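Local coordinates for protein tungsten-containing formylmethanofuran dehydrogenase 2 subunit C (Methanothermobacter wolfeii, PDB 5T5I) that is subunit C of a tungsten-containing formylmethanofuran dehydrogenase, a complex that probably interconverts carbon dioxide and formylmethanofuran in methanogens, at residues P19-D24 against I65-D70; I126-D131 against I152-N157; G206-V211 against K255-A260. All coordinates share one frame; numbering follows the deposited sequence.

Contact 1: residues P19-D24 against I65-D70; sequences PNIKPD and IKIIID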
ATOM      1  N   PRO C  19     -35.197  38.357  24.614  1.00 25.96           N
ATOM      2  CA  PRO C  19     -36.269  37.351  24.755  1.00 25.88           C
ATOM      3  C   PRO C  19     -37.680  37.948  24.841  1.00 31.15           C
ATOM      4  O   PRO C  19     -38.647  37.247  24.541  1.00 30.94           O
ATOM      5  CB  PRO C  19     -35.876  36.607  26.038  1.00 26.87           C
ATOM      6  CG  PRO C  19     -35.089  37.618  26.823  1.00 30.00           C
ATOM      7  CD  PRO C  19     -34.285  38.320  25.780  1.00 26.17           C
ATOM      8  N   ASN C  20     -37.801  39.242  25.203  1.00 28.64           N
ATOM      9  CA  ASN C  20     -39.105  39.918  25.257  1.00 29.78           C
ATOM     10  C   ASN C  20     -39.663  40.261  23.866  1.00 33.62           C
ATOM     11  O   ASN C  20     -40.810  40.697  23.784  1.00 33.98           O
ATOM     12  CB  ASN C  20     -39.056  41.160  26.159  1.00 30.86           C
ATOM     13  CG  ASN C  20     -38.987  40.833  27.628  1.00 40.06           C
ATOM     14  OD1 ASN C  20     -39.497  39.811  28.077  1.00 33.77           O
ATOM     15  ND2 ASN C  20     -38.470  41.750  28.432  1.00 34.26           N
ATOM     16  N   ILE C  21     -38.889  40.062  22.770  1.00 30.14           N
ATOM     17  CA  ILE C  21     -39.432  40.247  21.420  1.00 28.96           C
ATOM     18  C   ILE C  21     -40.210  38.974  21.087  1.00 31.97           C
ATOM     19  O   ILE C  21     -39.649  38.000  20.589  1.00 30.69           O
ATOM     20  CB  ILE C  21     -38.382  40.596  20.340  1.00 30.82           C
ATOM     21  CG1 ILE C  21     -37.726  41.949  20.678  1.00 31.59           C
ATOM     22  CG2 ILE C  21     -39.064  40.678  18.933  1.00 31.04           C
ATOM     23  CD1 ILE C  21     -36.519  42.334  19.796  1.00 36.42           C
ATOM     24  N   LYS C  22     -41.486  38.980  21.427  1.00 29.48           N
ATOM     25  CA  LYS C  22     -42.393  37.880  21.134  1.00 29.26           C
ATOM     26  C   LYS C  22     -43.850  38.334  21.238  1.00 34.57           C
ATOM     27  O   LYS C  22     -44.144  39.223  22.042  1.00 34.50           O
ATOM     28  CB  LYS C  22     -42.144  36.656  22.031  1.00 29.91           C
ATOM     29  CG  LYS C  22     -42.134  36.903  23.532  1.00 36.53           C
ATOM     30  CD  LYS C  22     -42.159  35.562  24.269  1.00 38.18           C
ATOM     31  CE  LYS C  22     -41.777  35.589  25.735  1.00 37.12           C
ATOM     32  NZ  LYS C  22     -40.317  35.404  25.952  1.00 52.90           N
ATOM     33  N   PRO C  23     -44.778  37.727  20.472  1.00 33.10           N
ATOM     34  CA  PRO C  23     -46.195  38.148  20.551  1.00 34.09           C
ATOM     35  C   PRO C  23     -46.811  38.118  21.963  1.00 38.75           C
ATOM     36  O   PRO C  23     -47.642  38.976  22.278  1.00 39.35           O
ATOM     37  CB  PRO C  23     -46.893  37.175  19.594  1.00 35.90           C
ATOM     38  CG  PRO C  23     -45.831  36.796  18.611  1.00 39.61           C
ATOM     39  CD  PRO C  23     -44.595  36.679  19.446  1.00 35.07           C
ATOM     40  N   ASP C  24     -46.363  37.178  22.832  1.00 33.50           N
ATOM     41  CA  ASP C  24     -46.854  37.054  24.216  1.00 33.59           C
ATOM     42  C   ASP C  24     -46.614  38.324  25.063  1.00 37.92           C
ATOM     43  O   ASP C  24     -47.460  38.679  25.883  1.00 38.13           O
ATOM     44  CB  ASP C  24     -46.221  35.841  24.909  1.00 34.49           C
ATOM     45  CG  ASP C  24     -46.517  34.534  24.205  1.00 43.08           C
ATOM     46  OD1 ASP C  24     -45.872  34.263  23.155  1.00 40.48           O
ATOM     47  OD2 ASP C  24     -47.423  33.808  24.664  1.00 48.45           O
ATOM     48  N   ILE C  65     -51.080  38.729  16.744  1.00 40.88           N
ATOM     49  CA  ILE C  65     -49.914  39.594  16.556  1.00 39.88           C
ATOM     50  C   ILE C  65     -48.920  38.982  15.600  1.00 42.38           C
ATOM     51  O   ILE C  65     -48.526  37.824  15.760  1.00 40.90           O
ATOM     52  CB  ILE C  65     -49.254  39.949  17.913  1.00 42.39           C
ATOM     53  CG1 ILE C  65     -50.156  40.950  18.660  1.00 43.26           C
ATOM     54  CG2 ILE C  65     -47.829  40.520  17.715  1.00 42.61           C
ATOM     55  CD1 ILE C  65     -49.821  41.232  20.014  1.00 49.24           C
ATOM     56  N   LYS C  66     -48.465  39.809  14.649  1.00 39.04           N
ATOM     57  CA  LYS C  66     -47.424  39.486  13.691  1.00 37.82           C
ATOM     58  C   LYS C  66     -46.328  40.545  13.862  1.00 40.18           C
ATOM     59  O   LYS C  66     -46.563  41.717  13.563  1.00 39.29           O
ATOM     60  CB  LYS C  66     -47.984  39.516  12.269  1.00 40.57           C
ATOM     61  CG  LYS C  66     -47.004  39.059  11.203  1.00 55.13           C
ATOM     62  CD  LYS C  66     -47.490  39.489   9.816  1.00 66.13           C
ATOM     63  CE  LYS C  66     -46.940  38.651   8.690  1.00 77.63           C
ATOM     64  NZ  LYS C  66     -48.015  37.978   7.915  1.00 85.16           N
ATOM     65  N   ILE C  67     -45.150  40.150  14.375  1.00 35.42           N
ATOM     66  CA  ILE C  67     -44.024  41.066  14.536  1.00 34.97           C
ATOM     67  C   ILE C  67     -43.168  40.989  13.276  1.00 39.16           C
ATOM     68  O   ILE C  67     -42.716  39.902  12.911  1.00 38.21           O
ATOM     69  CB  ILE C  67     -43.175  40.767  15.802  1.00 37.25           C
ATOM     70  CG1 ILE C  67     -44.046  40.800  17.080  1.00 37.38           C
ATOM     71  CG2 ILE C  67     -42.011  41.786  15.911  1.00 37.19           C
ATOM     72  CD1 ILE C  67     -43.368  40.286  18.379  1.00 36.38           C
ATOM     73  N   ILE C  68     -42.921  42.135  12.626  1.00 36.35           N
ATOM     74  CA  ILE C  68     -42.058  42.200  11.451  1.00 36.52           C
ATOM     75  C   ILE C  68     -40.807  42.968  11.847  1.00 39.52           C
ATOM     76  O   ILE C  68     -40.902  44.152  12.172  1.00 40.04           O
ATOM     77  CB  ILE C  68     -42.760  42.857  10.227  1.00 40.15           C
ATOM     78  CG1 ILE C  68     -44.067  42.094   9.873  1.00 40.50           C
ATOM     79  CG2 ILE C  68     -41.792  42.916   9.019  1.00 39.56           C
ATOM     80  CD1 ILE C  68     -44.867  42.635   8.675  1.00 48.73           C
ATOM     81  N   ILE C  69     -39.634  42.311  11.802  1.00 34.41           N
ATOM     82  CA  ILE C  69     -38.363  42.982  12.062  1.00 33.26           C
ATOM     83  C   ILE C  69     -37.883  43.351  10.672  1.00 37.31           C
ATOM     84  O   ILE C  69     -37.447  42.474   9.921  1.00 36.08           O
ATOM     85  CB  ILE C  69     -37.357  42.124  12.858  1.00 35.20           C
ATOM     86  CG1 ILE C  69     -37.992  41.692  14.197  1.00 35.35           C
ATOM     87  CG2 ILE C  69     -36.047  42.910  13.070  1.00 36.91           C
ATOM     88  CD1 ILE C  69     -37.110  40.948  15.149  1.00 39.28           C
ATOM     89  N   ASP C  70     -38.049  44.621  10.295  1.00 36.11           N
ATOM     90  CA  ASP C  70     -37.746  45.087   8.945  1.00 36.57           C
ATOM     91  C   ASP C  70     -36.278  45.467   8.790  1.00 39.74           C
ATOM     92  O   ASP C  70     -35.954  46.618   8.516  1.00 39.90           O
ATOM     93  CB  ASP C  70     -38.682  46.252   8.549  1.00 39.36           C
ATOM     94  CG  ASP C  70     -38.680  46.574   7.065  1.00 47.19           C
ATOM     95  OD1 ASP C  70     -38.430  45.652   6.255  1.00 46.99           O
ATOM     96  OD2 ASP C  70     -38.915  47.747   6.713  1.00 51.73           O
TER
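Ile67 pushes its CD1 against the backbone at Lys22 and Pro23, and this is the middle of a buried contact of apolar side chains at the N-terminal end of a parallel beta-helix, a fold probably shared with the C-terminal domain of glutamate synthase. Strand 66-69 belongs to one ladder of that helix, between strands 3-8 and 87-90. Segment 19-24 runs roughly the other way across its row of isoleucines, with directions 153° apart.

The packing falls into three steps. At the centre, Ile67 carries CG1 beside the backbone N and continues it extended, CD1 anti to CA (chi2 170°), which takes the methyl to 3.5 Å from Lys22 C and lays it next to the Pro23 ring, where CD1 is 4.0 Å from Pro23 CD. Just before the strand, Pro23 CB meets Ile65 CG2 at 3.9 Å, while the CD1 branch of Ile65 reaches Pro23 O. Farther on, Ile21 CG2 spans two partners more loosely, 4.3 Å from Ile69 CD1 and 4.4 Å from Ile67 CD1. Leu6 and Leu48 also touch Ile21, Ile88 lies against Pro23, and Phe26 reaches Ile67.

Polar bonds within segment 19-24 and to residues around it shape the chain that offers these apolar groups. Ile21 is the centre of an inverse gamma turn, with a weak bond from Lys22 N to Asn20 O. Lys22 then takes the N-cap position of helix 23-26, its CB pointing away from the strand. A turned last torsion (chi4 -89°) bends NZ back to a carbonyl of its own segment; NZ also bonds Gln81 O, and it stands 2.9 Å from Pro19 O, above that carbonyl's plane.

Contact 2: residues I126-D131 against I152-N157; sequences IEILGD and ITVHGN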
ATOM      1  N   ILE C 126     -40.421  26.854  12.977  1.00 25.51           N
ATOM      2  CA  ILE C 126     -39.300  27.750  12.696  1.00 25.44           C
ATOM      3  C   ILE C 126     -38.907  27.466  11.256  1.00 29.55           C
ATOM      4  O   ILE C 126     -38.729  26.301  10.893  1.00 29.12           O
ATOM      5  CB  ILE C 126     -38.089  27.538  13.641  1.00 28.13           C
ATOM      6  CG1 ILE C 126     -38.483  27.880  15.098  1.00 28.56           C
ATOM      7  CG2 ILE C 126     -36.874  28.399  13.188  1.00 29.10           C
ATOM      8  CD1 ILE C 126     -37.459  27.487  16.143  1.00 30.13           C
ATOM      9  N   GLU C 127     -38.758  28.512  10.444  1.00 27.69           N
ATOM     10  CA  GLU C 127     -38.341  28.375   9.048  1.00 27.20           C
ATOM     11  C   GLU C 127     -37.189  29.348   8.802  1.00 30.24           C
ATOM     12  O   GLU C 127     -37.362  30.543   9.000  1.00 29.53           O
ATOM     13  CB  GLU C 127     -39.513  28.646   8.089  1.00 29.27           C
ATOM     14  CG  GLU C 127     -39.169  28.309   6.653  1.00 36.88           C
ATOM     15  CD  GLU C 127     -40.361  28.125   5.735  1.00 58.36           C
ATOM     16  OE1 GLU C 127     -41.416  28.756   5.976  1.00 45.37           O
ATOM     17  OE2 GLU C 127     -40.236  27.344   4.765  1.00 54.25           O
ATOM     18  N   ILE C 128     -35.997  28.830   8.446  1.00 26.97           N
ATOM     19  CA  ILE C 128     -34.796  29.641   8.196  1.00 26.45           C
ATOM     20  C   ILE C 128     -34.497  29.518   6.708  1.00 29.76           C
ATOM     21  O   ILE C 128     -34.225  28.413   6.243  1.00 27.95           O
ATOM     22  CB  ILE C 128     -33.623  29.173   9.099  1.00 28.31           C
ATOM     23  CG1 ILE C 128     -33.969  29.404  10.598  1.00 28.93           C
ATOM     24  CG2 ILE C 128     -32.310  29.893   8.747  1.00 27.03           C
ATOM     25  CD1 ILE C 128     -33.247  28.501  11.566  1.00 30.04           C
ATOM     26  N   LEU C 129     -34.599  30.623   5.956  1.00 26.91           N
ATOM     27  CA  LEU C 129     -34.383  30.582   4.501  1.00 27.31           C
ATOM     28  C   LEU C 129     -32.890  30.536   4.114  1.00 29.91           C
ATOM     29  O   LEU C 129     -32.571  30.065   3.016  1.00 29.09           O
ATOM     30  CB  LEU C 129     -35.120  31.715   3.766  1.00 28.49           C
ATOM     31  CG  LEU C 129     -36.614  31.901   4.086  1.00 34.05           C
ATOM     32  CD1 LEU C 129     -37.226  32.988   3.217  1.00 35.50           C
ATOM     33  CD2 LEU C 129     -37.401  30.609   3.890  1.00 36.77           C
ATOM     34  N   GLY C 130     -32.009  30.979   5.010  1.00 27.29           N
ATOM     35  CA  GLY C 130     -30.564  30.909   4.824  1.00 27.79           C
ATOM     36  C   GLY C 130     -29.973  29.684   5.499  1.00 31.01           C
ATOM     37  O   GLY C 130     -30.613  28.622   5.560  1.00 30.45           O
ATOM     38  N   ASP C 131     -28.751  29.828   6.024  1.00 27.41           N
ATOM     39  CA  ASP C 131     -28.035  28.765   6.733  1.00 27.09           C
ATOM     40  C   ASP C 131     -28.286  28.853   8.254  1.00 28.96           C
ATOM     41  O   ASP C 131     -28.661  29.912   8.755  1.00 28.88           O
ATOM     42  CB  ASP C 131     -26.510  28.888   6.502  1.00 28.06           C
ATOM     43  CG  ASP C 131     -26.066  28.819   5.059  1.00 33.13           C
ATOM     44  OD1 ASP C 131     -26.684  28.052   4.279  1.00 32.36           O
ATOM     45  OD2 ASP C 131     -25.066  29.480   4.721  1.00 37.53           O
ATOM     46  N   ILE C 152     -38.708  22.328  12.504  1.00 24.26           N
ATOM     47  CA  ILE C 152     -37.675  23.293  12.124  1.00 23.34           C
ATOM     48  C   ILE C 152     -37.281  22.956  10.698  1.00 27.57           C
ATOM     49  O   ILE C 152     -36.922  21.811  10.431  1.00 27.16           O
ATOM     50  CB  ILE C 152     -36.435  23.265  13.065  1.00 24.86           C
ATOM     51  CG1 ILE C 152     -36.852  23.438  14.540  1.00 24.59           C
ATOM     52  CG2 ILE C 152     -35.419  24.365  12.634  1.00 24.10           C
ATOM     53  CD1 ILE C 152     -35.786  23.089  15.535  1.00 26.33           C
ATOM     54  N   THR C 153     -37.318  23.940   9.799  1.00 25.17           N
ATOM     55  CA  THR C 153     -36.898  23.784   8.400  1.00 25.05           C
ATOM     56  C   THR C 153     -35.797  24.812   8.109  1.00 27.98           C
ATOM     57  O   THR C 153     -36.004  26.002   8.326  1.00 28.17           O
ATOM     58  CB  THR C 153     -38.068  23.948   7.420  1.00 30.55           C
ATOM     59  OG1 THR C 153     -39.130  23.085   7.810  1.00 34.84           O
ATOM     60  CG2 THR C 153     -37.662  23.617   5.977  1.00 32.17           C
ATOM     61  N   VAL C 154     -34.636  24.351   7.650  1.00 24.82           N
ATOM     62  CA  VAL C 154     -33.495  25.200   7.259  1.00 23.83           C
ATOM     63  C   VAL C 154     -33.328  24.988   5.752  1.00 28.27           C
ATOM     64  O   VAL C 154     -33.057  23.860   5.340  1.00 27.62           O
ATOM     65  CB  VAL C 154     -32.207  24.822   8.039  1.00 26.39           C
ATOM     66  CG1 VAL C 154     -31.001  25.640   7.563  1.00 26.04           C
ATOM     67  CG2 VAL C 154     -32.401  24.997   9.538  1.00 25.75           C
ATOM     68  N   HIS C 155     -33.489  26.044   4.937  1.00 26.93           N
ATOM     69  CA  HIS C 155     -33.393  25.928   3.471  1.00 28.13           C
ATOM     70  C   HIS C 155     -31.950  25.840   2.970  1.00 33.07           C
ATOM     71  O   HIS C 155     -31.720  25.255   1.919  1.00 32.66           O
ATOM     72  CB  HIS C 155     -34.160  27.046   2.763  1.00 29.66           C
ATOM     73  CG  HIS C 155     -35.644  26.930   2.920  1.00 33.78           C
ATOM     74  ND1 HIS C 155     -36.468  26.799   1.831  1.00 36.19           N
ATOM     75  CD2 HIS C 155     -36.400  26.869   4.043  1.00 35.19           C
ATOM     76  CE1 HIS C 155     -37.697  26.721   2.308  1.00 35.61           C
ATOM     77  NE2 HIS C 155     -37.700  26.726   3.635  1.00 35.28           N
ATOM     78  N   GLY C 156     -31.006  26.389   3.736  1.00 30.34           N
ATOM     79  CA  GLY C 156     -29.584  26.326   3.419  1.00 30.07           C
ATOM     80  C   GLY C 156     -28.921  25.164   4.136  1.00 30.01           C
ATOM     81  O   GLY C 156     -29.545  24.122   4.361  1.00 27.47           O
ATOM     82  N   ASN C 157     -27.672  25.360   4.545  1.00 27.09           N
ATOM     83  CA  ASN C 157     -26.873  24.371   5.283  1.00 26.03           C
ATOM     84  C   ASN C 157     -26.934  24.587   6.785  1.00 29.38           C
ATOM     85  O   ASN C 157     -27.299  25.668   7.246  1.00 29.37           O
ATOM     86  CB  ASN C 157     -25.401  24.463   4.850  1.00 26.06           C
ATOM     87  CG  ASN C 157     -25.210  24.292   3.363  1.00 43.00           C
ATOM     88  OD1 ASN C 157     -25.829  23.427   2.732  1.00 26.43           O
ATOM     89  ND2 ASN C 157     -24.385  25.123   2.756  1.00 34.54           N
TER
HETATM   90  O   HOH W   1     -40.596  24.537   9.532  1.00 28.75           O
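His155 NE2 donates to Glu127 OE2 at 2.8 Å, meeting the carboxylate on its anti side, with carboxylate and ring planes 43° apart. Glu127 holds CG anti to the backbone N (chi1 -171°) and runs on extended to the ring; its other oxygen, OE1, makes a salt bridge to Lys106. Beyond the strands, Asp131 OD1 takes the backbone N of Asn157 at 2.9 Å, and Gly130 O takes Gly156 N. A CB on Gly156 would collide with both oxygens, Asp131 OD1 and Gly130 O.

The backbone is joined by a parallel ladder: Thr153 N to Ile126 O, Ile128 N to Thr153 O, and His155 N to Ile128 O. A water links Ile126 O with Thr153 OG1.

Leu129 CD2 covers one face of the His155 ring, a CH-pi contact 4.0 Å from its centroid. An alanine in place of His155 would probably leave Glu127 OE2 without this donor and Leu129 CD2 without the ring beneath it.

On the face of the sheet turned away from Glu127 and Thr153, Ile126 packs beside Ile152, and Ile128 CD1 lies 4.1 Å from Val154 CG2. These are successive rungs of the beta-helix, with strand 106-109 beyond 125-128 and strand 170-173 beyond 151-154.

Contact 3: residues G206-V211 against K255-A260; sequences GGTIVV and KGIVYA
Tyr259 turns the edge of its ring to Thr208: CG2 of the threonine lies near the ring plane, 3.9 Å from Tyr259 CD2 and almost as near CE2. With OG1 beside the backbone N (chi1 -50°), Thr208 has CG2 anti to that N, and the methyl is the branch that meets the tyrosine. Val210 comes at the same ring atom from a slant, its CG2 4.1 Å from Tyr259 CD2. One face of the ring is covered from its own strand by Ile257 CG2, displaced toward the rim, while the CD1 end of Ile257 leads away from segment 206-211. The phenol oxygen finds its partner farther off, in a hydrogen bond with Glu228 OE2. Phe242, Lys244, Ile231 and Val233 add to the packing round Tyr259.

The ladder that sets these side chains in register is the last parallel pairing in the row of strands of the beta-helix: strand 208-211 continues the row from 187-192, and beyond strand 256-261 the neighbour, 241-247, is antiparallel. Four backbone bonds join the two strands, from Ile257 N to Gly207 O, Ile209 N to Ile257 O, Tyr259 N to Ile209 O and Val211 N to Tyr259 O; the middle two are 2.9 and 2.8 Å long.

The face of the sheet opposite Tyr259 carries Ile209 beside Val258, with CB to CG2 at 4.3 Å, and Val211 beside Ala260. Met185 and Met204 touch Ile209, and Phe222 touches Val258.

Where the strands begin, the chains run close, Gly206 CA lying 3.7 Å from Gly256 CA. Gly207 has a positive phi (87°) at which a side chain would press on the preceding carbonyl. A water donates to both Gly207 O and Lys255 O, the latter at 2.8 Å.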
ATOM      1  N   GLY C 206     -33.024   5.867  19.531  1.00 26.67           N
ATOM      2  CA  GLY C 206     -34.307   5.789  18.839  1.00 26.36           C
ATOM      3  C   GLY C 206     -34.486   6.952  17.885  1.00 29.48           C
ATOM      4  O   GLY C 206     -33.585   7.785  17.742  1.00 28.42           O
ATOM      5  N   GLY C 207     -35.638   6.999  17.236  1.00 25.39           N
ATOM      6  CA  GLY C 207     -35.931   8.008  16.230  1.00 25.31           C
ATOM      7  C   GLY C 207     -35.439   7.578  14.861  1.00 26.06           C
ATOM      8  O   GLY C 207     -34.867   6.485  14.703  1.00 24.99           O
ATOM      9  N   THR C 208     -35.643   8.442  13.866  1.00 23.37           N
ATOM     10  CA  THR C 208     -35.266   8.165  12.478  1.00 21.92           C
ATOM     11  C   THR C 208     -34.479   9.327  11.847  1.00 24.95           C
ATOM     12  O   THR C 208     -34.856  10.479  11.981  1.00 23.24           O
ATOM     13  CB  THR C 208     -36.520   7.869  11.620  1.00 28.17           C
ATOM     14  OG1 THR C 208     -37.328   6.898  12.261  1.00 30.15           O
ATOM     15  CG2 THR C 208     -36.171   7.380  10.231  1.00 26.34           C
ATOM     16  N   ILE C 209     -33.416   8.989  11.104  1.00 21.40           N
ATOM     17  CA  ILE C 209     -32.611   9.941  10.352  1.00 21.14           C
ATOM     18  C   ILE C 209     -32.674   9.505   8.871  1.00 24.90           C
ATOM     19  O   ILE C 209     -32.389   8.339   8.572  1.00 24.56           O
ATOM     20  CB  ILE C 209     -31.141  10.002  10.850  1.00 22.99           C
ATOM     21  CG1 ILE C 209     -31.087  10.413  12.342  1.00 23.52           C
ATOM     22  CG2 ILE C 209     -30.336  10.984   9.976  1.00 25.17           C
ATOM     23  CD1 ILE C 209     -29.750  10.233  12.987  1.00 26.49           C
ATOM     24  N   VAL C 210     -33.007  10.428   7.961  1.00 22.17           N
ATOM     25  CA  VAL C 210     -33.043  10.151   6.512  1.00 22.61           C
ATOM     26  C   VAL C 210     -32.013  11.057   5.832  1.00 26.19           C
ATOM     27  O   VAL C 210     -32.083  12.277   5.988  1.00 26.85           O
ATOM     28  CB  VAL C 210     -34.439  10.360   5.862  1.00 27.30           C
ATOM     29  CG1 VAL C 210     -34.396  10.056   4.353  1.00 27.76           C
ATOM     30  CG2 VAL C 210     -35.506   9.509   6.553  1.00 26.98           C
ATOM     31  N   VAL C 211     -31.067  10.462   5.087  1.00 21.89           N
ATOM     32  CA  VAL C 211     -30.062  11.210   4.309  1.00 21.38           C
ATOM     33  C   VAL C 211     -30.308  10.931   2.821  1.00 25.83           C
ATOM     34  O   VAL C 211     -30.154   9.788   2.376  1.00 24.65           O
ATOM     35  CB  VAL C 211     -28.615  10.862   4.728  1.00 24.23           C
ATOM     36  CG1 VAL C 211     -27.605  11.738   3.973  1.00 24.25           C
ATOM     37  CG2 VAL C 211     -28.432  11.007   6.246  1.00 23.53           C
ATOM     38  N   LYS C 255     -32.635   1.294  19.200  1.00 23.12           N
ATOM     39  CA  LYS C 255     -33.646   1.030  18.165  1.00 23.54           C
ATOM     40  C   LYS C 255     -33.710   2.139  17.106  1.00 26.98           C
ATOM     41  O   LYS C 255     -34.699   2.220  16.372  1.00 26.81           O
ATOM     42  CB  LYS C 255     -35.035   0.881  18.816  1.00 26.72           C
ATOM     43  CG  LYS C 255     -35.165  -0.247  19.828  1.00 38.98           C
ATOM     44  CD  LYS C 255     -35.049  -1.622  19.182  1.00 52.94           C
ATOM     45  CE  LYS C 255     -35.590  -2.704  20.082  1.00 67.59           C
ATOM     46  NZ  LYS C 255     -35.350  -4.058  19.517  1.00 76.32           N
ATOM     47  N   GLY C 256     -32.675   2.966  16.994  1.00 22.13           N
ATOM     48  CA  GLY C 256     -32.674   4.038  16.007  1.00 22.23           C
ATOM     49  C   GLY C 256     -32.527   3.525  14.588  1.00 25.27           C
ATOM     50  O   GLY C 256     -31.989   2.443  14.385  1.00 24.72           O
ATOM     51  N   ILE C 257     -33.054   4.266  13.608  1.00 23.69           N
ATOM     52  CA  ILE C 257     -32.991   3.883  12.188  1.00 23.03           C
ATOM     53  C   ILE C 257     -32.331   4.998  11.382  1.00 25.42           C
ATOM     54  O   ILE C 257     -32.696   6.169  11.533  1.00 23.74           O
ATOM     55  CB  ILE C 257     -34.406   3.539  11.613  1.00 25.66           C
ATOM     56  CG1 ILE C 257     -35.033   2.303  12.302  1.00 25.57           C
ATOM     57  CG2 ILE C 257     -34.374   3.333  10.100  1.00 26.80           C
ATOM     58  CD1 ILE C 257     -34.304   0.937  12.071  1.00 30.09           C
ATOM     59  N   VAL C 258     -31.372   4.630  10.517  1.00 23.04           N
ATOM     60  CA  VAL C 258     -30.747   5.554   9.570  1.00 23.73           C
ATOM     61  C   VAL C 258     -31.072   5.037   8.151  1.00 26.20           C
ATOM     62  O   VAL C 258     -30.748   3.885   7.834  1.00 25.60           O
ATOM     63  CB  VAL C 258     -29.214   5.714   9.775  1.00 27.14           C
ATOM     64  CG1 VAL C 258     -28.587   6.549   8.651  1.00 27.14           C
ATOM     65  CG2 VAL C 258     -28.907   6.346  11.128  1.00 26.35           C
ATOM     66  N   TYR C 259     -31.698   5.888   7.317  1.00 22.82           N
ATOM     67  CA  TYR C 259     -31.977   5.598   5.899  1.00 22.77           C
ATOM     68  C   TYR C 259     -30.990   6.443   5.069  1.00 26.70           C
ATOM     69  O   TYR C 259     -30.844   7.635   5.330  1.00 25.74           O
ATOM     70  CB  TYR C 259     -33.418   5.966   5.498  1.00 22.39           C
ATOM     71  CG  TYR C 259     -34.474   5.018   6.017  1.00 23.00           C
ATOM     72  CD1 TYR C 259     -34.651   3.764   5.446  1.00 24.56           C
ATOM     73  CD2 TYR C 259     -35.367   5.412   7.007  1.00 23.76           C
ATOM     74  CE1 TYR C 259     -35.659   2.904   5.882  1.00 24.42           C
ATOM     75  CE2 TYR C 259     -36.412   4.581   7.413  1.00 25.26           C
ATOM     76  CZ  TYR C 259     -36.541   3.317   6.865  1.00 29.03           C
ATOM     77  OH  TYR C 259     -37.569   2.503   7.283  1.00 29.80           O
ATOM     78  N   ALA C 260     -30.299   5.831   4.111  1.00 23.61           N
ATOM     79  CA  ALA C 260     -29.350   6.547   3.257  1.00 23.15           C
ATOM     80  C   ALA C 260     -29.619   6.169   1.788  1.00 27.33           C
ATOM     81  O   ALA C 260     -29.622   4.976   1.454  1.00 26.30           O
ATOM     82  CB  ALA C 260     -27.918   6.205   3.650  1.00 23.31           C
TER
HETATM   83  O   HOH W   2     -36.499   4.117  15.424  1.00 45.29           O

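In the fold
From the N terminus, contact 1 comes first: residues 19-24 meet 65-70 after a 40-residue excursion through two short helices and several strands, tying the N-terminal cap region to the start of the beta-helix. Contact 2 follows well along the beta-helix, closing a shorter loop of 20 residues that carries the calcium ligands Ser139, Tyr140 and Asp143. Contact 3 closes last, its 43-residue loop holding the antiparallel strands of the C-terminal part. The three are in series; none encloses or crosses another. Contacts 1 and 3 lie on opposite sides of the chain's centre, 35 Å apart between centres, with contact 2 roughly midway.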